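Local atomic coordinates of macrolide 2'-phosphotransferase MphH (Brachybacterium faecium, PDB entry 5UXD), a protein that binds the macrolide azithromycin and probably transfers phosphate from a nucleotide to the 2'-hydroxyl of macrolide antibiotics, a route to resistance. Residues P81-S86 with I91-L96; A166-A171 with A285-A290; F231-A236 with G258-C263. All blocks are in the same frame, centred on the assembly; numbering follows the deposited sequence. Where two conformers were deposited one is given.

In the fold
The three contacts lie in separate parts of a kinase-like fold and share no helix or strand. Contact 1 is a surface contact in the beta hairpin of the small, nucleotide-binding lobe. Contacts 2 and 3 are both partly buried and join helices of the large lobe. Contact 1 combines backbone bonds, ring packing and a salt bridge within one segment. In contact 2 a single arginine does most of the work, with one salt bridge and a ring beneath it. Contact 3 is the smallest and rests on van der Waals packing of a glutamine. Contacts 2 and 3 come within about 17 Å of each other at their nearest atoms.

Contact 1: P81-S86 with I91-L96; sequences PDWRIS and IAYPLL
The W83 indole has I91 CG2 over one face, 3.7 Å from the centroid of its six-membered ring. P81 CB lies over a face of the Y93 ring, offset toward the rim, 3.9 Å from its centroid. The two aromatic side chains run side by side and point the same way. Their planes are only 20° apart, but the rings are slid so far that they barely overlap. The centroids of the W83 five-membered ring and the Y93 ring are 5.1 Å apart. Y93 takes the crowded position, with CG between the backbone N and the carbonyl carbon (chi1 53°). This brings one side of the ring against P81, with W83 meeting it obliquely on that same side. The R84 guanidinium is covered on one face by P94 CG, which lies 3.8 Å from R84 NH2. At its edge, in plane, is the D82 carboxylate. R84 NE bonds to D82 OD2 at a short 2.5 Å in a salt bridge, reaching the oxygen from above the carboxylate plane.

The backbones pair as an antiparallel hairpin. A92 N donates to I85 O at 2.9 Å. In return A92 O receives two weak bonds, from R84 N at 3.0 Å and from I85 N at 3.3 Å. R84 and I85 thus both face A92, a classic beta bulge. Further along, a water bridges D82 N and P94 O. L96 CD1 closes this end against the P81 ring.

Strand 91-94 also pairs with strand 47-53, and the W83 side chain touches R51. Y93, L96 and R51 bind GDP in another structure of this protein. The hairpin and the segment after it are consistent with the hinge side of the nucleotide cleft, as in other kinase-like phosphotransferases.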
loop_
_atom_site.group_PDB
_atom_site.type_symbol
_atom_site.label_atom_id
_atom_site.label_comp_id
_atom_site.label_asym_id
_atom_site.label_seq_id
_atom_site.Cartn_x
_atom_site.Cartn_y
_atom_site.Cartn_z
ATOM N N PRO A 81 -8.770 1.582 -9.194
ATOM C CA PRO A 81 -9.904 2.516 -9.161
ATOM C C PRO A 81 -9.906 3.490 -10.331
ATOM O O PRO A 81 -8.862 3.996 -10.751
ATOM C CB PRO A 81 -9.719 3.238 -7.829
ATOM C CG PRO A 81 -9.092 2.190 -6.954
ATOM C CD PRO A 81 -8.156 1.416 -7.862
ATOM N N ASP A 82 -11.098 3.738 -10.865
ATOM C CA ASP A 82 -11.327 4.616 -12.007
ATOM C C ASP A 82 -12.123 5.819 -11.506
ATOM O O ASP A 82 -13.352 5.796 -11.485
ATOM C CB ASP A 82 -12.062 3.862 -13.121
ATOM C CG ASP A 82 -12.483 4.758 -14.277
ATOM O OD1 ASP A 82 -11.808 5.779 -14.530
ATOM O OD2 ASP A 82 -13.486 4.425 -14.951
ATOM N N TRP A 83 -11.414 6.881 -11.115
ATOM C CA TRP A 83 -12.048 8.035 -10.477
ATOM C C TRP A 83 -12.836 8.815 -11.520
ATOM O O TRP A 83 -12.273 9.596 -12.287
ATOM C CB TRP A 83 -11.005 8.930 -9.819
ATOM C CG TRP A 83 -10.355 8.339 -8.619
ATOM C CD1 TRP A 83 -10.486 7.059 -8.153
ATOM C CD2 TRP A 83 -9.462 9.007 -7.710
ATOM N NE1 TRP A 83 -9.727 6.897 -7.021
ATOM C CE2 TRP A 83 -9.100 8.077 -6.724
ATOM C CE3 TRP A 83 -8.948 10.308 -7.635
ATOM C CZ2 TRP A 83 -8.228 8.396 -5.675
ATOM C CZ3 TRP A 83 -8.095 10.629 -6.590
ATOM C CH2 TRP A 83 -7.746 9.678 -5.622
ATOM N N ARG A 84 -14.148 8.620 -11.552
ATOM C CA ARG A 84 -14.970 9.357 -12.500
ATOM C C ARG A 84 -15.395 10.718 -11.973
ATOM O O ARG A 84 -15.837 11.561 -12.765
ATOM C CB ARG A 84 -16.199 8.534 -12.881
ATOM C CG ARG A 84 -15.911 7.067 -13.105
ATOM C CD ARG A 84 -15.492 6.800 -14.540
ATOM N NE ARG A 84 -15.814 5.437 -14.964
ATOM C CZ ARG A 84 -17.040 5.006 -15.244
ATOM N NH1 ARG A 84 -18.072 5.835 -15.164
ATOM N NH2 ARG A 84 -17.239 3.745 -15.613
ATOM N N ILE A 85 -15.291 10.929 -10.660
ATOM C CA ILE A 85 -15.497 12.219 -10.006
ATOM C C ILE A 85 -14.307 12.425 -9.073
ATOM O O ILE A 85 -13.981 11.533 -8.278
ATOM C CB ILE A 85 -16.829 12.269 -9.229
ATOM C CG1 ILE A 85 -18.034 11.999 -10.151
ATOM C CG2 ILE A 85 -17.008 13.620 -8.533
ATOM C CD1 ILE A 85 -19.254 11.536 -9.393
ATOM N N SER A 86 -13.638 13.577 -9.192
ATOM C CA SER A 86 -12.512 13.923 -8.310
ATOM C C SER A 86 -12.558 15.420 -8.006
ATOM O O SER A 86 -12.096 16.242 -8.811
ATOM C CB SER A 86 -11.176 13.525 -8.921
ATOM O OG SER A 86 -10.136 13.739 -7.984
ATOM N N ILE A 91 -14.789 12.199 -4.131
ATOM C CA ILE A 91 -14.101 11.313 -5.058
ATOM C C ILE A 91 -14.961 10.061 -5.204
ATOM O O ILE A 91 -15.354 9.461 -4.201
ATOM C CB ILE A 91 -12.684 10.975 -4.551
ATOM C CG1 ILE A 91 -11.817 12.245 -4.529
ATOM C CG2 ILE A 91 -12.050 9.816 -5.364
ATOM C CD1 ILE A 91 -10.551 12.146 -3.638
ATOM N N ALA A 92 -15.279 9.679 -6.441
ATOM C CA ALA A 92 -16.192 8.553 -6.636
ATOM C C ALA A 92 -15.715 7.656 -7.765
ATOM O O ALA A 92 -15.262 8.145 -8.802
ATOM C CB ALA A 92 -17.615 9.023 -6.941
ATOM N N TYR A 93 -15.853 6.344 -7.585
ATOM C CA TYR A 93 -15.439 5.428 -8.640
ATOM C C TYR A 93 -16.247 4.143 -8.552
ATOM O O TYR A 93 -16.734 3.782 -7.479
ATOM C CB TYR A 93 -13.934 5.130 -8.556
ATOM C CG TYR A 93 -13.454 4.660 -7.205
ATOM C CD1 TYR A 93 -13.040 5.569 -6.237
ATOM C CD2 TYR A 93 -13.403 3.303 -6.899
ATOM C CE1 TYR A 93 -12.598 5.139 -5.003
ATOM C CE2 TYR A 93 -12.961 2.869 -5.667
ATOM C CZ TYR A 93 -12.563 3.793 -4.724
ATOM O OH TYR A 93 -12.119 3.368 -3.497
ATOM N N PRO A 94 -16.397 3.423 -9.667
ATOM C CA PRO A 94 -17.094 2.132 -9.624
ATOM C C PRO A 94 -16.398 1.144 -8.700
ATOM O O PRO A 94 -15.165 1.073 -8.640
ATOM C CB PRO A 94 -17.056 1.658 -11.082
ATOM C CG PRO A 94 -16.924 2.917 -11.892
ATOM C CD PRO A 94 -16.089 3.850 -11.045
ATOM N N LEU A 95 -17.212 0.374 -7.971
ATOM C CA LEU A 95 -16.694 -0.694 -7.132
ATOM C C LEU A 95 -15.947 -1.712 -7.984
ATOM O O LEU A 95 -16.434 -2.151 -9.033
ATOM C CB LEU A 95 -17.843 -1.371 -6.376
ATOM C CG LEU A 95 -17.454 -2.502 -5.418
ATOM C CD1 LEU A 95 -16.787 -1.941 -4.173
ATOM C CD2 LEU A 95 -18.669 -3.351 -5.037
ATOM N N LEU A 96 -14.769 -2.056 -7.555
ATOM C CA LEU A 96 -14.003 -3.067 -8.261
ATOM C C LEU A 96 -14.489 -4.471 -7.901
ATOM O O LEU A 96 -14.893 -4.722 -6.766
ATOM C CB LEU A 96 -12.530 -2.918 -7.923
ATOM C CG LEU A 96 -11.983 -1.616 -8.511
ATOM C CD1 LEU A 96 -10.505 -1.472 -8.269
ATOM C CD2 LEU A 96 -12.287 -1.585 -10.005
HETATM O O HOH W 1 -13.273 1.839 -10.364
#

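Contact 2: A166-A171 with A285-A290; sequences AEFEIA and AHREAA
R287 meets both E167 and F168. Its NH2 forms a salt bridge with E167 OE1 at 2.7 Å. The carboxylate oxygen uses its anti lone pair and lies close to the guanidinium plane, while the two flat groups stand 84° apart. The same guanidinium lies nearly parallel to the F168 ring, with planes 14° apart. It is off-centre, with R287 CZ 5.0 Å from the ring centroid, a cation-pi contact. The aliphatic part of the arginine also packs here, with R287 CG 3.7 Å from F168 CE2. R287 O approaches the edge of the ring in its plane. A290 CB, one turn further on, sits 4.0 Å from F168 CE2.

The contact joins segment 166-171 to helix 284-294 in the helical large lobe of this kinase-like fold. R287 spans the gap because its chain leaves the helix extended, CG anti to the backbone N (chi1 179°), and bends only at chi3. A water adds a second link, donating to E167 O and accepting from R287 NE.

Around this shell, A291 and L294 extend the helix surface under F168, and A278 of helix 270-281 touches the same ring. E167 rests on L279. A290 packs on Y274, a residue of the azithromycin pocket.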
loop_
_atom_site.group_PDB
_atom_site.type_symbol
_atom_site.label_atom_id
_atom_site.label_comp_id
_atom_site.label_asym_id
_atom_site.label_seq_id
_atom_site.Cartn_x
_atom_site.Cartn_y
_atom_site.Cartn_z
ATOM N N ALA A 166 18.810 9.395 16.657
ATOM C CA ALA A 166 19.039 10.645 17.370
ATOM C C ALA A 166 17.871 11.035 18.265
ATOM O O ALA A 166 18.069 11.782 19.228
ATOM C CB ALA A 166 19.321 11.777 16.381
ATOM N N GLU A 167 16.662 10.559 17.970
ATOM C CA GLU A 167 15.493 10.909 18.761
ATOM C C GLU A 167 14.996 9.789 19.661
ATOM O O GLU A 167 14.253 10.073 20.606
ATOM C CB GLU A 167 14.347 11.349 17.841
ATOM C CG GLU A 167 14.626 12.634 17.091
ATOM C CD GLU A 167 14.373 13.847 17.954
ATOM O OE1 GLU A 167 13.515 13.749 18.862
ATOM O OE2 GLU A 167 15.018 14.891 17.726
ATOM N N PHE A 168 15.397 8.542 19.409
ATOM C CA PHE A 168 14.916 7.384 20.150
ATOM C C PHE A 168 16.082 6.527 20.616
ATOM O O PHE A 168 17.106 6.427 19.938
ATOM C CB PHE A 168 14.014 6.478 19.303
ATOM C CG PHE A 168 12.720 7.097 18.883
ATOM C CD1 PHE A 168 12.651 7.864 17.732
ATOM C CD2 PHE A 168 11.560 6.875 19.609
ATOM C CE1 PHE A 168 11.467 8.422 17.322
ATOM C CE2 PHE A 168 10.363 7.430 19.201
ATOM C CZ PHE A 168 10.313 8.206 18.059
ATOM N N GLU A 169 15.905 5.881 21.767
ATOM C CA GLU A 169 16.813 4.815 22.163
ATOM C C GLU A 169 16.536 3.581 21.313
ATOM O O GLU A 169 15.383 3.159 21.171
ATOM C CB GLU A 169 16.638 4.490 23.646
ATOM C CG GLU A 169 17.913 4.066 24.354
ATOM C CD GLU A 169 18.939 5.174 24.418
ATOM O OE1 GLU A 169 20.043 4.995 23.864
ATOM O OE2 GLU A 169 18.641 6.226 25.021
ATOM N N ILE A 170 17.584 3.012 20.721
ATOM C CA ILE A 170 17.451 1.807 19.905
ATOM C C ILE A 170 18.247 0.693 20.569
ATOM O O ILE A 170 19.433 0.866 20.873
ATOM C CB ILE A 170 17.922 2.028 18.457
ATOM C CG1 ILE A 170 17.148 3.184 17.811
ATOM C CG2 ILE A 170 17.767 0.729 17.642
ATOM C CD1 ILE A 170 17.600 3.505 16.402
ATOM N N ALA A 171 17.593 -0.440 20.799
ATOM C CA ALA A 171 18.266 -1.583 21.398
ATOM C C ALA A 171 19.481 -1.943 20.555
ATOM O O ALA A 171 19.373 -1.989 19.322
ATOM C CB ALA A 171 17.313 -2.776 21.492
ATOM N N ALA A 285 1.439 9.739 21.485
ATOM C CA ALA A 285 1.050 8.330 21.431
ATOM C C ALA A 285 1.842 7.575 20.368
ATOM O O ALA A 285 2.202 6.406 20.564
ATOM C CB ALA A 285 -0.455 8.209 21.180
ATOM N N HIS A 286 2.130 8.222 19.236
ATOM C CA HIS A 286 2.920 7.565 18.201
ATOM C C HIS A 286 4.377 7.422 18.626
ATOM O O HIS A 286 5.023 6.411 18.320
ATOM C CB HIS A 286 2.821 8.340 16.884
ATOM C CG HIS A 286 1.418 8.523 16.400
ATOM N ND1 HIS A 286 1.065 9.498 15.492
ATOM C CD2 HIS A 286 0.277 7.859 16.702
ATOM C CE1 HIS A 286 -0.234 9.428 15.257
ATOM N NE2 HIS A 286 -0.736 8.442 15.980
ATOM N N ARG A 287 4.918 8.432 19.315
ATOM C CA ARG A 287 6.285 8.332 19.820
ATOM C C ARG A 287 6.418 7.187 20.819
ATOM O O ARG A 287 7.414 6.449 20.806
ATOM C CB ARG A 287 6.700 9.659 20.462
ATOM C CG ARG A 287 8.103 9.657 21.039
ATOM C CD ARG A 287 8.496 11.024 21.587
ATOM N NE ARG A 287 9.885 11.338 21.265
ATOM C CZ ARG A 287 10.263 12.104 20.244
ATOM N NH1 ARG A 287 9.350 12.647 19.445
ATOM N NH2 ARG A 287 11.552 12.331 20.018
ATOM N N GLU A 288 5.413 7.008 21.682
ATOM C CA GLU A 288 5.473 5.926 22.660
ATOM C C GLU A 288 5.440 4.561 21.982
ATOM O O GLU A 288 6.157 3.639 22.391
ATOM C CB GLU A 288 4.323 6.050 23.661
ATOM C CG GLU A 288 4.638 6.986 24.807
ATOM C CD GLU A 288 5.985 6.677 25.423
ATOM O OE1 GLU A 288 6.190 5.522 25.849
ATOM O OE2 GLU A 288 6.843 7.580 25.464
ATOM N N ALA A 289 4.604 4.406 20.954
ATOM C CA ALA A 289 4.530 3.123 20.264
ATOM C C ALA A 289 5.811 2.838 19.486
ATOM O O ALA A 289 6.309 1.704 19.494
ATOM C CB ALA A 289 3.317 3.094 19.334
ATOM N N ALA A 290 6.363 3.852 18.814
ATOM C CA ALA A 290 7.629 3.665 18.108
ATOM C C ALA A 290 8.758 3.339 19.077
ATOM O O ALA A 290 9.600 2.477 18.795
ATOM C CB ALA A 290 7.971 4.912 17.289
HETATM O O HOH W 2 11.823 10.071 22.082
#

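Contact 3: F231-A236 with G258-C263. With ZIT (azithromycin), chain C.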
loop_
_atom_site.group_PDB
_atom_site.type_symbol
_atom_site.label_atom_id
_atom_site.label_comp_id
_atom_site.label_asym_id
_atom_site.label_seq_id
_atom_site.Cartn_x
_atom_site.Cartn_y
_atom_site.Cartn_z
ATOM N N PHE A 231 6.371 -8.446 1.383
ATOM C CA PHE A 231 5.327 -9.005 2.240
ATOM C C PHE A 231 5.067 -10.471 1.903
ATOM O O PHE A 231 4.829 -11.289 2.803
ATOM C CB PHE A 231 4.044 -8.154 2.148
ATOM C CG PHE A 231 4.259 -6.702 2.557
ATOM C CD1 PHE A 231 4.475 -6.367 3.881
ATOM C CD2 PHE A 231 4.313 -5.689 1.601
ATOM C CE1 PHE A 231 4.706 -5.042 4.254
ATOM C CE2 PHE A 231 4.543 -4.364 1.971
ATOM C CZ PHE A 231 4.739 -4.048 3.298
ATOM N N HIS A 232 5.135 -10.826 0.618
ATOM C CA HIS A 232 5.077 -12.232 0.230
ATOM C C HIS A 232 6.282 -13.003 0.765
ATOM O O HIS A 232 6.140 -14.129 1.255
ATOM C CB HIS A 232 4.990 -12.342 -1.293
ATOM C CG HIS A 232 4.550 -13.688 -1.788
ATOM N ND1 HIS A 232 5.407 -14.562 -2.416
ATOM C CD2 HIS A 232 3.352 -14.316 -1.728
ATOM C CE1 HIS A 232 4.756 -15.667 -2.736
ATOM N NE2 HIS A 232 3.505 -15.548 -2.324
ATOM N N GLN A 233 7.475 -12.404 0.695
ATOM C CA GLN A 233 8.671 -13.112 1.125
ATOM C C GLN A 233 8.612 -13.468 2.602
ATOM O O GLN A 233 9.039 -14.564 2.997
ATOM C CB GLN A 233 9.927 -12.289 0.824
ATOM C CG GLN A 233 11.224 -13.112 0.891
ATOM C CD GLN A 233 11.785 -13.213 2.315
ATOM O OE1 GLN A 233 11.651 -12.281 3.105
ATOM N NE2 GLN A 233 12.422 -14.336 2.636
ATOM N N VAL A 234 8.083 -12.568 3.437
ATOM C CA VAL A 234 8.095 -12.854 4.867
ATOM C C VAL A 234 6.974 -13.808 5.282
ATOM O O VAL A 234 7.069 -14.428 6.352
ATOM C CB VAL A 234 8.060 -11.547 5.681
ATOM C CG1 VAL A 234 9.337 -10.721 5.445
ATOM C CG2 VAL A 234 6.832 -10.745 5.336
ATOM N N SER A 235 5.927 -13.987 4.461
ATOM C CA SER A 235 4.774 -14.784 4.871
ATOM C C SER A 235 4.659 -16.134 4.176
ATOM O O SER A 235 4.034 -17.045 4.733
ATOM C CB SER A 235 3.464 -14.001 4.647
ATOM O OG SER A 235 3.167 -13.821 3.267
ATOM N N ALA A 236 5.236 -16.288 3.020
ATOM C CA ALA A 236 5.092 -17.496 2.219
ATOM C C ALA A 236 6.268 -18.442 2.443
ATOM O O ALA A 236 7.378 -17.996 2.729
ATOM C CB ALA A 236 5.009 -17.125 0.735
ATOM N N GLY A 258 20.515 -11.563 -3.667
ATOM C CA GLY A 258 20.196 -11.357 -2.268
ATOM C C GLY A 258 18.849 -10.704 -2.001
ATOM O O GLY A 258 18.642 -10.162 -0.911
ATOM N N LEU A 259 17.921 -10.772 -2.968
ATOM C CA LEU A 259 16.650 -10.067 -2.801
ATOM C C LEU A 259 15.838 -10.639 -1.643
ATOM O O LEU A 259 15.250 -9.873 -0.870
ATOM C CB LEU A 259 15.835 -10.102 -4.096
ATOM C CG LEU A 259 14.524 -9.297 -4.196
ATOM C CD1 LEU A 259 14.300 -8.806 -5.626
ATOM C CD2 LEU A 259 13.341 -10.109 -3.726
ATOM N N ALA A 260 15.782 -11.964 -1.500
ATOM C CA ALA A 260 14.976 -12.521 -0.417
ATOM C C ALA A 260 15.568 -12.133 0.932
ATOM O O ALA A 260 14.829 -11.763 1.857
ATOM C CB ALA A 260 14.846 -14.041 -0.560
ATOM N N ARG A 261 16.901 -12.166 1.036
ATOM C CA ARG A 261 17.578 -11.728 2.253
ATOM C C ARG A 261 17.202 -10.291 2.588
ATOM O O ARG A 261 16.790 -9.988 3.714
ATOM C CB ARG A 261 19.093 -11.881 2.069
ATOM C CG ARG A 261 19.976 -11.260 3.152
ATOM C CD ARG A 261 21.444 -11.172 2.681
ATOM N NE ARG A 261 21.936 -12.458 2.188
ATOM C CZ ARG A 261 22.857 -12.607 1.237
ATOM N NH1 ARG A 261 23.410 -11.546 0.657
ATOM N NH2 ARG A 261 23.224 -13.823 0.863
ATOM N N HIS A 262 17.349 -9.397 1.604
ATOM C CA HIS A 262 16.967 -7.991 1.714
ATOM C C HIS A 262 15.532 -7.820 2.230
ATOM O O HIS A 262 15.276 -6.996 3.117
ATOM C CB HIS A 262 17.132 -7.348 0.326
ATOM C CG HIS A 262 16.853 -5.876 0.273
ATOM N ND1 HIS A 262 17.480 -4.963 1.093
ATOM C CD2 HIS A 262 16.045 -5.155 -0.541
ATOM C CE1 HIS A 262 17.053 -3.745 0.799
ATOM N NE2 HIS A 262 16.179 -3.833 -0.188
ATOM N N CYS A 263 14.588 -8.594 1.683
ATOM C CA CYS A 263 13.178 -8.457 2.075
ATOM C C CYS A 263 12.986 -8.685 3.572
ATOM O O CYS A 263 12.286 -7.920 4.240
ATOM C CB CYS A 263 12.299 -9.438 1.286
ATOM S SG CYS A 263 12.022 -9.048 -0.434
HETATM C C1 ZIT C . 2.032 -4.432 8.293
HETATM C C2 ZIT C . 2.041 -2.993 7.674
HETATM C C3 ZIT C . 2.355 -2.063 8.820
HETATM C C4 ZIT C . 0.976 -1.555 9.316
HETATM C C5 ZIT C . 1.108 -0.552 10.476
HETATM C C6 ZIT C . 0.635 -1.220 11.739
HETATM C C7 ZIT C . -0.907 -1.175 11.845
HETATM C C8 ZIT C . -1.358 -1.872 13.170
HETATM C C9 ZIT C . -2.001 -3.257 12.879
HETATM N N10 ZIT C . -0.899 -4.339 12.685
HETATM C C11 ZIT C . -1.277 -5.414 11.785
HETATM C C12 ZIT C . -0.055 -5.829 10.951
HETATM C C13 ZIT C . -0.340 -6.691 9.717
HETATM C C14 ZIT C . 0.835 -6.564 8.748
HETATM C C15 ZIT C . 0.736 -7.643 7.688
HETATM C C16 ZIT C . 1.789 -7.394 6.562
HETATM C C17 ZIT C . 2.958 -2.941 6.490
HETATM C C18 ZIT C . 0.221 -0.983 8.144
HETATM C C19 ZIT C . 1.276 -0.516 12.942
HETATM C C20 ZIT C . -2.297 -1.016 13.875
HETATM C C21 ZIT C . -0.440 -4.817 13.997
HETATM C C22 ZIT C . -1.846 -6.595 12.548
HETATM C C23 ZIT C . -1.622 -6.256 8.991
HETATM O O1 ZIT C . 2.987 -4.821 8.940
HETATM O O6 ZIT C . 1.035 -2.582 11.757
HETATM O O12 ZIT C . 0.880 -6.516 11.749
HETATM O O13 ZIT C . -0.467 -8.068 10.126
HETATM O O14 ZIT C . 0.804 -5.287 8.082
HETATM C C1A ZIT C . 1.039 1.784 9.940
HETATM C C2A ZIT C . 0.129 2.892 9.452
HETATM C C3A ZIT C . 0.951 4.046 9.005
HETATM C C4A ZIT C . 1.851 4.494 10.085
HETATM C C5A ZIT C . 2.621 3.358 10.771
HETATM C C6A ZIT C . 3.274 3.807 12.013
HETATM C C7A ZIT C . -0.720 5.678 9.656
HETATM C C8A ZIT C . 0.804 6.244 7.926
HETATM O O1A ZIT C . 0.323 0.611 10.226
HETATM O O2A ZIT C . -0.705 2.443 8.380
HETATM N N3A ZIT C . 0.046 5.153 8.557
HETATM O O5A ZIT C . 1.768 2.219 11.137
HETATM C C1B ZIT C . 4.632 -1.280 8.766
HETATM C C2B ZIT C . 5.520 -0.588 7.763
HETATM C C3B ZIT C . 5.688 0.864 8.031
HETATM C C4B ZIT C . 6.112 1.093 9.433
HETATM C C5B ZIT C . 5.125 0.480 10.388
HETATM C C6B ZIT C . 5.593 0.784 11.780
HETATM C C7B ZIT C . 6.766 1.436 7.030
HETATM C C8B ZIT C . 4.112 1.982 6.567
HETATM O O1B ZIT C . 3.270 -0.985 8.486
HETATM O O3B ZIT C . 4.424 1.541 7.867
HETATM O O4B ZIT C . 6.085 2.511 9.710
HETATM O O5B ZIT C . 4.958 -0.973 10.193
#
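Next to Q233, which packs on A260 and C263, the carbonyl oxygen H232 O accepts from both S235 N (3.2 Å) and A236 N (2.9 Å). These bonds close the last turn of helix 230-235. The helix belongs to the helical large lobe of the kinase-like fold. It meets helix 259-268 almost at a right angle, with a crossing angle of -86° and segment axes 9.3 Å apart.

Q233 carries most of the contact. Its CG is anti to the backbone N (chi1 -164°), and the chain then bends at chi2. This lays the amide against the neighbouring helix, with Q233 CD 3.4 Å from A260 O. Q233 OE1 lies 3.4 Å from C263 CB. The amide oxygen finds its hydrogen bond just beyond the segment, at T264 OG1. Q233 CB also packs on C263 CB, and A260 CB sits beside the amide end. V234 turns to T264 and F267 of the same neighbouring helix.

F231 leaves the backbone away from helix 259-268, and its ring is part of the azithromycin pocket. The ring meets that of Y200 and touches F267. F231 CE1 comes 3.5 Å from methyl carbon C17 of the drug.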